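Local structure of CAMP factor (Mobiluncus curtisii, 6JLC) at residues A[161-164]-A[165-168]; A[186-189]-A[190-193]; A[213-216]-A[217-221]. The protein probably acts as a secreted pore-forming toxin in the CAMP haemolytic reaction, this chain being the CAMP-factor family portion of a longer protein. All blocks are in the same frame, centred on the assembly; numbering follows the deposited sequence.

Contact 1. Residues A[161-164]-A[165-168]; sequences AIWN and TRVA. With ACT (acetate ion), chain B.
Ala161 O takes two bonds from Thr165: OG1 comes in at 2.7 Å from Ala161 O, and the backbone N reaches the same oxygen from the opposite face of the carbonyl plane. The hydroxyl gets there because OG1 stands beside the threonine's own backbone N (chi1 -55°), which lets it donate to a carbonyl of the preceding turn, on a buried flank. The next residue, Arg166, runs out extended from CG to NE and carries its guanidinium over a face of the Trp163 indole. CZ of Arg166 sits 4.6 Å from the centroid of the six-membered ring of Trp163, 8° off the normal, a cation-pi contact, while CD makes a CH-pi contact with that ring. The two planes are 67° apart, with NH1 nearest the indole. Ile162 CG2 packs on one guanidinium face, 3.4 Å from Arg166 NH1. An acetate, probably from the crystallisation liquor, accepts one hydrogen bond on each oxygen, Arg166 NE to O and NH2 to OXT, and Arg169 also bonds to it. Within helix 152-173, Ile162 and Thr165 face Leu213 of helix 203-222, and on the side of helix 179-197 Thr165 meets Ile189 and Arg166 meets Val193.

Contact 2. Residues A[186-189]-A[190-193]; sequences NKEI and TKAV
Glu188 and Lys191 form the salt bridge of this stretch, one helical turn apart, with Lys191 NZ 3.1 Å from Glu188 OE2. The ammonium does not lie in the plane of the carboxylate; it meets OE2 from above, 55° out of that plane. Glu188 bends at chi2 (-76°), which swings its acid round to an extended lysine that passes across it, and the lysine's CD lies 3.6 Å from Glu188 OE1. Two opposite charges are thus paired on the outer part of the helix, with the lysine methylenes also passing over Lys187 O.

The hydrogen bonds of the main chain are the regular i to i+4 set. Thr190 N to Asn186 O and Val193 N to Ile189 O are both 2.9 Å, shorter than the bonds from Lys191 N to Lys187 O and from Ala192 N to Glu188 O. The Thr190 hydroxyl leans back toward Asn186 O as well, at 3.2 Å from OG1, though where its proton goes is not settled. Asn186 itself turns its OD1 to Arg169 of helix 152-173.

Apolar contact within the stretch is slight: Ile189 CG2 and Val193 CG2 are 4.3 Å apart. Both also pack on other helices. On helix 179-197, Ile189 lies against Arg169 of helix 152-173 and Leu213 of helix 203-222, Ala192 touches Ile162 and Leu213, and Glu188 rests on Ala216.

Contact 3. Residues A[213-216]-A[217-221]; sequences LNTA and YATAY
With chi1 at -61°, Thr219 holds OG1 beside its own backbone N and leaves CG2 anti to that nitrogen, which aims the hydroxyl back along the helix at Thr215 O. OG1 of Thr219 lies 3.0 Å from Thr215 O, and the Thr219 amide reaches that oxygen at the same distance. The pair approach from opposite faces of the carbonyl plane, each tilted out of it, OG1 by 32°. One carbonyl therefore accepts from both the amide and the hydroxyl of Thr219. Thr215 repeats the pattern a turn earlier, sending its own OG1 to Ala211 O.

Tyr217 takes the other course: its CG is anti to the backbone N (chi1 178°), and the ring leads away from the preceding turn, so that only CB stays near, 3.7 Å from Leu213 O. What joins the two turns here is the backbone, with Tyr217 N to Leu213 O at 2.9 Å and Ala220 N to Ala216 O at 3.0 Å. The alanine methyls of Ala218 and Ala220 simply sit beside the carbonyls of the preceding turn, CB of Ala218 being 3.5 Å from Asn214 O.

The stretch lies toward the end of helix 203-222, where the Ser222 hydroxyl lies against the carbonyls of Ala218 and Thr219 and can donate to either or share between them. Leu213 points in among helices 152-173 and 179-197; Tyr217 lies on Ala168 and Glu172 of the former, while Ala216 faces the latter and Ala220 touches its Thr181.

How the contacts relate
Each contact is one turn-to-turn stretch on a different helix, and the three helices pack together as a bundle away from the centre of the chain, with the contact centres about 11 Å apart in every pairing. Their buried sides meet, and Leu213 is the residue of contact 3 that touches both other contacts. The chemistry departs at the outer flanks. Contact 1 sets a guanidinium over an indole face in a cation-pi contact, contact 2 pairs opposite charges, and contact 3 relies on hydroxyl-to-carbonyl bonding. A buried threonine makes that bond in contact 1, an exposed one in contact 3.

Contact 1. Residues A[161-164]-A[165-168]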
ATOM      1  N   ALA A 161       7.924  -5.925 -10.746  1.00 25.93           N
ATOM      2  CA  ALA A 161       8.610  -6.925 -11.560  1.00 28.12           C
ATOM      3  C   ALA A 161       9.998  -6.446 -11.975  1.00 25.35           C
ATOM      4  O   ALA A 161      10.955  -7.227 -11.980  1.00 28.88           O
ATOM      5  CB  ALA A 161       7.763  -7.276 -12.794  1.00 26.41           C
ATOM      6  N   ILE A 162      10.132  -5.156 -12.314  1.00 23.14           N
ATOM      7  CA  ILE A 162      11.446  -4.619 -12.655  1.00 24.64           C
ATOM      8  C   ILE A 162      12.391  -4.765 -11.472  1.00 30.54           C
ATOM      9  O   ILE A 162      13.524  -5.247 -11.605  1.00 27.32           O
ATOM     10  CB  ILE A 162      11.327  -3.143 -13.093  1.00 27.71           C
ATOM     11  CG1 ILE A 162      10.541  -3.041 -14.411  1.00 27.70           C
ATOM     12  CG2 ILE A 162      12.715  -2.469 -13.184  1.00 26.03           C
ATOM     13  CD1 ILE A 162      10.147  -1.610 -14.776  1.00 28.70           C
ATOM     14  N   TRP A 163      11.944  -4.344 -10.291  1.00 33.70           N
ATOM     15  CA  TRP A 163      12.821  -4.406  -9.128  1.00 35.32           C
ATOM     16  C   TRP A 163      13.106  -5.847  -8.734  1.00 36.05           C
ATOM     17  O   TRP A 163      14.251  -6.190  -8.422  1.00 40.32           O
ATOM     18  CB  TRP A 163      12.209  -3.627  -7.970  1.00 35.04           C
ATOM     19  CG  TRP A 163      12.498  -2.186  -8.088  1.00 42.65           C
ATOM     20  CD1 TRP A 163      11.620  -1.193  -8.420  1.00 45.48           C
ATOM     21  CD2 TRP A 163      13.774  -1.558  -7.910  1.00 48.80           C
ATOM     22  NE1 TRP A 163      12.270   0.018  -8.446  1.00 53.77           N
ATOM     23  CE2 TRP A 163      13.593  -0.178  -8.135  1.00 52.29           C
ATOM     24  CE3 TRP A 163      15.051  -2.031  -7.574  1.00 52.13           C
ATOM     25  CZ2 TRP A 163      14.644   0.741  -8.033  1.00 48.61           C
ATOM     26  CZ3 TRP A 163      16.097  -1.115  -7.478  1.00 47.27           C
ATOM     27  CH2 TRP A 163      15.883   0.252  -7.705  1.00 46.34           C
ATOM     28  N   ASN A 164      12.080  -6.708  -8.765  1.00 34.93           N
ATOM     29  CA  ASN A 164      12.301  -8.128  -8.516  1.00 27.44           C
ATOM     30  C   ASN A 164      13.354  -8.689  -9.454  1.00 40.03           C
ATOM     31  O   ASN A 164      14.183  -9.519  -9.047  1.00 41.50           O
ATOM     32  CB  ASN A 164      11.005  -8.926  -8.680  1.00 35.96           C
ATOM     33  CG  ASN A 164      10.080  -8.798  -7.496  1.00 47.83           C
ATOM     34  OD1 ASN A 164      10.497  -8.407  -6.404  1.00 51.49           O
ATOM     35  ND2 ASN A 164       8.810  -9.144  -7.700  1.00 50.97           N
ATOM     36  N   THR A 165      13.338  -8.259 -10.725  1.00 32.68           N
ATOM     37  CA  THR A 165      14.294  -8.803 -11.689  1.00 28.49           C
ATOM     38  C   THR A 165      15.692  -8.274 -11.421  1.00 31.70           C
ATOM     39  O   THR A 165      16.674  -9.015 -11.543  1.00 31.92           O
ATOM     40  CB  THR A 165      13.854  -8.479 -13.121  1.00 29.73           C
ATOM     41  OG1 THR A 165      12.520  -8.959 -13.321  1.00 32.08           O
ATOM     42  CG2 THR A 165      14.776  -9.127 -14.139  1.00 30.91           C
ATOM     43  N   ARG A 166      15.801  -6.998 -11.049  1.00 39.30           N
ATOM     44  CA  ARG A 166      17.103  -6.436 -10.698  1.00 35.82           C
ATOM     45  C   ARG A 166      17.705  -7.153  -9.494  1.00 35.72           C
ATOM     46  O   ARG A 166      18.883  -7.524  -9.502  1.00 37.94           O
ATOM     47  CB  ARG A 166      16.962  -4.943 -10.409  1.00 33.25           C
ATOM     48  CG  ARG A 166      16.704  -4.083 -11.617  1.00 31.13           C
ATOM     49  CD  ARG A 166      16.278  -2.699 -11.172  1.00 32.61           C
ATOM     50  NE  ARG A 166      16.339  -1.749 -12.270  1.00 32.36           N
ATOM     51  CZ  ARG A 166      15.588  -0.657 -12.353  1.00 35.11           C
ATOM     52  NH1 ARG A 166      14.722  -0.362 -11.387  1.00 32.95           N
ATOM     53  NH2 ARG A 166      15.715   0.149 -13.395  1.00 35.73           N
ATOM     54  N   VAL A 167      16.905  -7.343  -8.441  1.00 43.10           N
ATOM     55  CA  VAL A 167      17.397  -8.015  -7.242  1.00 50.49           C
ATOM     56  C   VAL A 167      17.883  -9.416  -7.585  1.00 45.15           C
ATOM     57  O   VAL A 167      19.006  -9.803  -7.245  1.00 50.62           O
ATOM     58  CB  VAL A 167      16.309  -8.044  -6.156  1.00 50.45           C
ATOM     59  CG1 VAL A 167      16.636  -9.101  -5.105  1.00 54.94           C
ATOM     60  CG2 VAL A 167      16.167  -6.676  -5.514  1.00 51.59           C
ATOM     61  N   ALA A 168      17.047 -10.192  -8.283  1.00 42.44           N
ATOM     62  CA  ALA A 168      17.434 -11.543  -8.677  1.00 40.65           C
ATOM     63  C   ALA A 168      18.619 -11.544  -9.633  1.00 44.84           C
ATOM     64  O   ALA A 168      19.440 -12.472  -9.606  1.00 43.21           O
ATOM     65  CB  ALA A 168      16.245 -12.269  -9.309  1.00 38.79           C
TER
HETATM   66  C   ACT B 301      18.390  -1.654 -15.087  1.00 34.05           C
HETATM   67  O   ACT B 301      18.545  -2.306 -14.011  1.00 32.37           O
HETATM   68  OXT ACT B 301      17.711  -0.616 -15.276  1.00 31.40           O
HETATM   69  CH3 ACT B 301      19.111  -2.199 -16.358  1.00 27.94           C

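Contact 2. Residues A[186-189]-A[190-193]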
ATOM      1  N   ASN A 186      19.956  -7.226 -18.884  1.00 33.99           N
ATOM      2  CA  ASN A 186      19.824  -5.790 -18.640  1.00 32.50           C
ATOM      3  C   ASN A 186      19.088  -5.101 -19.785  1.00 31.91           C
ATOM      4  O   ASN A 186      18.284  -4.194 -19.555  1.00 32.72           O
ATOM      5  CB  ASN A 186      21.200  -5.165 -18.417  1.00 34.30           C
ATOM      6  CG  ASN A 186      21.570  -5.104 -16.954  1.00 38.05           C
ATOM      7  OD1 ASN A 186      20.913  -5.716 -16.116  1.00 39.75           O
ATOM      8  ND2 ASN A 186      22.618  -4.360 -16.634  1.00 35.92           N
ATOM      9  N   LYS A 187      19.345  -5.521 -21.027  1.00 40.00           N
ATOM     10  CA  LYS A 187      18.623  -4.954 -22.163  1.00 34.30           C
ATOM     11  C   LYS A 187      17.125  -5.203 -22.044  1.00 33.86           C
ATOM     12  O   LYS A 187      16.311  -4.328 -22.365  1.00 32.98           O
ATOM     13  CB  LYS A 187      19.164  -5.535 -23.470  1.00 41.70           C
ATOM     14  CG  LYS A 187      20.593  -5.107 -23.788  1.00 55.88           C
ATOM     15  CD  LYS A 187      21.210  -6.007 -24.855  1.00 61.20           C
ATOM     16  CE  LYS A 187      22.321  -5.297 -25.612  1.00 70.55           C
ATOM     17  NZ  LYS A 187      23.253  -4.582 -24.696  1.00 76.04           N
ATOM     18  N   GLU A 188      16.735  -6.383 -21.569  1.00 34.37           N
ATOM     19  CA  GLU A 188      15.306  -6.650 -21.416  1.00 34.94           C
ATOM     20  C   GLU A 188      14.720  -5.859 -20.254  1.00 30.43           C
ATOM     21  O   GLU A 188      13.569  -5.413 -20.317  1.00 28.82           O
ATOM     22  CB  GLU A 188      15.075  -8.143 -21.225  1.00 43.43           C
ATOM     23  CG  GLU A 188      15.537  -8.974 -22.412  1.00 61.29           C
ATOM     24  CD  GLU A 188      14.576  -8.894 -23.590  1.00 71.05           C
ATOM     25  OE1 GLU A 188      13.463  -8.343 -23.421  1.00 70.51           O
ATOM     26  OE2 GLU A 188      14.938  -9.382 -24.683  1.00 75.87           O
ATOM     27  N   ILE A 189      15.489  -5.690 -19.178  1.00 31.89           N
ATOM     28  CA  ILE A 189      15.049  -4.825 -18.085  1.00 29.23           C
ATOM     29  C   ILE A 189      14.799  -3.417 -18.600  1.00 28.88           C
ATOM     30  O   ILE A 189      13.784  -2.785 -18.278  1.00 27.92           O
ATOM     31  CB  ILE A 189      16.100  -4.831 -16.960  1.00 28.97           C
ATOM     32  CG1 ILE A 189      16.205  -6.225 -16.331  1.00 27.58           C
ATOM     33  CG2 ILE A 189      15.745  -3.796 -15.894  1.00 26.52           C
ATOM     34  CD1 ILE A 189      17.365  -6.322 -15.338  1.00 30.72           C
ATOM     35  N   THR A 190      15.717  -2.911 -19.433  1.00 27.27           N
ATOM     36  CA  THR A 190      15.558  -1.565 -19.972  1.00 27.41           C
ATOM     37  C   THR A 190      14.273  -1.437 -20.783  1.00 27.17           C
ATOM     38  O   THR A 190      13.582  -0.416 -20.702  1.00 28.72           O
ATOM     39  CB  THR A 190      16.775  -1.202 -20.824  1.00 32.84           C
ATOM     40  OG1 THR A 190      17.912  -1.016 -19.969  1.00 33.09           O
ATOM     41  CG2 THR A 190      16.511   0.088 -21.607  1.00 35.10           C
ATOM     42  N   LYS A 191      13.933  -2.457 -21.569  1.00 29.63           N
ATOM     43  CA  LYS A 191      12.679  -2.417 -22.316  1.00 35.99           C
ATOM     44  C   LYS A 191      11.490  -2.263 -21.383  1.00 36.21           C
ATOM     45  O   LYS A 191      10.574  -1.478 -21.653  1.00 31.90           O
ATOM     46  CB  LYS A 191      12.536  -3.678 -23.165  1.00 36.62           C
ATOM     47  CG  LYS A 191      13.696  -3.911 -24.121  1.00 41.15           C
ATOM     48  CD  LYS A 191      13.461  -5.145 -24.993  1.00 52.31           C
ATOM     49  CE  LYS A 191      14.751  -5.600 -25.672  1.00 61.20           C
ATOM     50  NZ  LYS A 191      14.568  -6.860 -26.453  1.00 64.10           N
ATOM     51  N   ALA A 192      11.487  -2.995 -20.268  1.00 29.11           N
ATOM     52  CA  ALA A 192      10.403  -2.851 -19.302  1.00 29.61           C
ATOM     53  C   ALA A 192      10.402  -1.464 -18.665  1.00 29.19           C
ATOM     54  O   ALA A 192       9.335  -0.878 -18.435  1.00 28.98           O
ATOM     55  CB  ALA A 192      10.505  -3.946 -18.236  1.00 25.72           C
ATOM     56  N   VAL A 193      11.588  -0.924 -18.357  1.00 27.15           N
ATOM     57  CA  VAL A 193      11.659   0.407 -17.765  1.00 29.41           C
ATOM     58  C   VAL A 193      10.993   1.426 -18.683  1.00 29.42           C
ATOM     59  O   VAL A 193      10.274   2.322 -18.219  1.00 31.47           O
ATOM     60  CB  VAL A 193      13.124   0.786 -17.457  1.00 30.04           C
ATOM     61  CG1 VAL A 193      13.269   2.289 -17.142  1.00 29.09           C
ATOM     62  CG2 VAL A 193      13.694  -0.065 -16.302  1.00 28.54           C
TER

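Contact 3. Residues A[213-216]-A[217-221]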
ATOM      1  N   LEU A 213       9.771  -9.833 -19.241  1.00 29.62           N
ATOM      2  CA  LEU A 213      10.812  -9.760 -18.221  1.00 31.45           C
ATOM      3  C   LEU A 213      10.977 -11.098 -17.514  1.00 30.92           C
ATOM      4  O   LEU A 213      12.105 -11.547 -17.273  1.00 32.99           O
ATOM      5  CB  LEU A 213      10.458  -8.655 -17.227  1.00 28.45           C
ATOM      6  CG  LEU A 213      11.522  -7.922 -16.425  1.00 34.40           C
ATOM      7  CD1 LEU A 213      12.747  -7.571 -17.275  1.00 37.80           C
ATOM      8  CD2 LEU A 213      10.873  -6.694 -15.819  1.00 43.61           C
ATOM      9  N   ASN A 214       9.868 -11.760 -17.186  1.00 27.21           N
ATOM     10  CA  ASN A 214       9.962 -13.073 -16.553  1.00 34.55           C
ATOM     11  C   ASN A 214      10.622 -14.088 -17.479  1.00 38.98           C
ATOM     12  O   ASN A 214      11.446 -14.900 -17.039  1.00 39.75           O
ATOM     13  CB  ASN A 214       8.574 -13.537 -16.110  1.00 33.25           C
ATOM     14  CG  ASN A 214       8.006 -12.671 -15.000  1.00 45.68           C
ATOM     15  OD1 ASN A 214       8.755 -12.090 -14.212  1.00 59.60           O
ATOM     16  ND2 ASN A 214       6.682 -12.585 -14.923  1.00 42.58           N
ATOM     17  N   THR A 215      10.298 -14.034 -18.774  1.00 35.58           N
ATOM     18  CA  THR A 215      10.927 -14.931 -19.737  1.00 37.47           C
ATOM     19  C   THR A 215      12.408 -14.629 -19.889  1.00 40.46           C
ATOM     20  O   THR A 215      13.229 -15.552 -20.006  1.00 38.85           O
ATOM     21  CB  THR A 215      10.213 -14.829 -21.084  1.00 36.69           C
ATOM     22  OG1 THR A 215       8.852 -15.251 -20.922  1.00 39.20           O
ATOM     23  CG2 THR A 215      10.898 -15.719 -22.132  1.00 38.29           C
ATOM     24  N   ALA A 216      12.777 -13.343 -19.887  1.00 34.52           N
ATOM     25  CA  ALA A 216      14.188 -12.980 -19.987  1.00 33.53           C
ATOM     26  C   ALA A 216      14.972 -13.448 -18.767  1.00 32.31           C
ATOM     27  O   ALA A 216      16.109 -13.917 -18.898  1.00 37.95           O
ATOM     28  CB  ALA A 216      14.326 -11.469 -20.165  1.00 33.27           C
ATOM     29  N   TYR A 217      14.390 -13.330 -17.569  1.00 34.26           N
ATOM     30  CA  TYR A 217      15.120 -13.797 -16.396  1.00 39.59           C
ATOM     31  C   TYR A 217      15.296 -15.307 -16.430  1.00 45.34           C
ATOM     32  O   TYR A 217      16.377 -15.818 -16.107  1.00 43.10           O
ATOM     33  CB  TYR A 217      14.426 -13.390 -15.105  1.00 37.68           C
ATOM     34  CG  TYR A 217      15.187 -13.924 -13.912  1.00 47.35           C
ATOM     35  CD1 TYR A 217      16.374 -13.324 -13.502  1.00 49.05           C
ATOM     36  CD2 TYR A 217      14.751 -15.052 -13.229  1.00 44.69           C
ATOM     37  CE1 TYR A 217      17.097 -13.822 -12.432  1.00 52.27           C
ATOM     38  CE2 TYR A 217      15.462 -15.555 -12.152  1.00 49.61           C
ATOM     39  CZ  TYR A 217      16.637 -14.937 -11.755  1.00 55.81           C
ATOM     40  OH  TYR A 217      17.351 -15.430 -10.684  1.00 58.89           O
ATOM     41  N   ALA A 218      14.240 -16.035 -16.808  1.00 43.13           N
ATOM     42  CA  ALA A 218      14.338 -17.487 -16.928  1.00 42.65           C
ATOM     43  C   ALA A 218      15.440 -17.890 -17.897  1.00 44.72           C
ATOM     44  O   ALA A 218      16.228 -18.801 -17.606  1.00 48.44           O
ATOM     45  CB  ALA A 218      12.992 -18.064 -17.370  1.00 47.09           C
ATOM     46  N   THR A 219      15.517 -17.221 -19.053  1.00 40.82           N
ATOM     47  CA  THR A 219      16.596 -17.490 -20.001  1.00 41.13           C
ATOM     48  C   THR A 219      17.966 -17.274 -19.360  1.00 48.77           C
ATOM     49  O   THR A 219      18.885 -18.086 -19.533  1.00 48.00           O
ATOM     50  CB  THR A 219      16.439 -16.603 -21.237  1.00 40.27           C
ATOM     51  OG1 THR A 219      15.196 -16.898 -21.886  1.00 45.56           O
ATOM     52  CG2 THR A 219      17.583 -16.825 -22.207  1.00 40.90           C
ATOM     53  N   ALA A 220      18.117 -16.188 -18.603  1.00 44.68           N
ATOM     54  CA  ALA A 220      19.407 -15.902 -17.986  1.00 45.06           C
ATOM     55  C   ALA A 220      19.725 -16.897 -16.873  1.00 46.47           C
ATOM     56  O   ALA A 220      20.885 -17.308 -16.715  1.00 44.35           O
ATOM     57  CB  ALA A 220      19.419 -14.467 -17.448  1.00 43.61           C
ATOM     58  N   TYR A 221      18.715 -17.282 -16.083  1.00 46.25           N
ATOM     59  CA  TYR A 221      18.960 -18.202 -14.975  1.00 56.06           C
ATOM     60  C   TYR A 221      19.352 -19.579 -15.489  1.00 57.03           C
ATOM     61  O   TYR A 221      20.223 -20.237 -14.912  1.00 58.08           O
ATOM     62  CB  TYR A 221      17.726 -18.294 -14.076  1.00 60.86           C
ATOM     63  CG  TYR A 221      17.954 -19.057 -12.783  1.00 68.90           C
ATOM     64  CD1 TYR A 221      17.876 -20.447 -12.744  1.00 70.80           C
ATOM     65  CD2 TYR A 221      18.240 -18.385 -11.599  1.00 71.25           C
ATOM     66  CE1 TYR A 221      18.083 -21.144 -11.566  1.00 72.55           C
ATOM     67  CE2 TYR A 221      18.448 -19.074 -10.416  1.00 73.13           C
ATOM     68  CZ  TYR A 221      18.369 -20.452 -10.405  1.00 76.06           C
ATOM     69  OH  TYR A 221      18.576 -21.137  -9.229  1.00 76.37           O
TER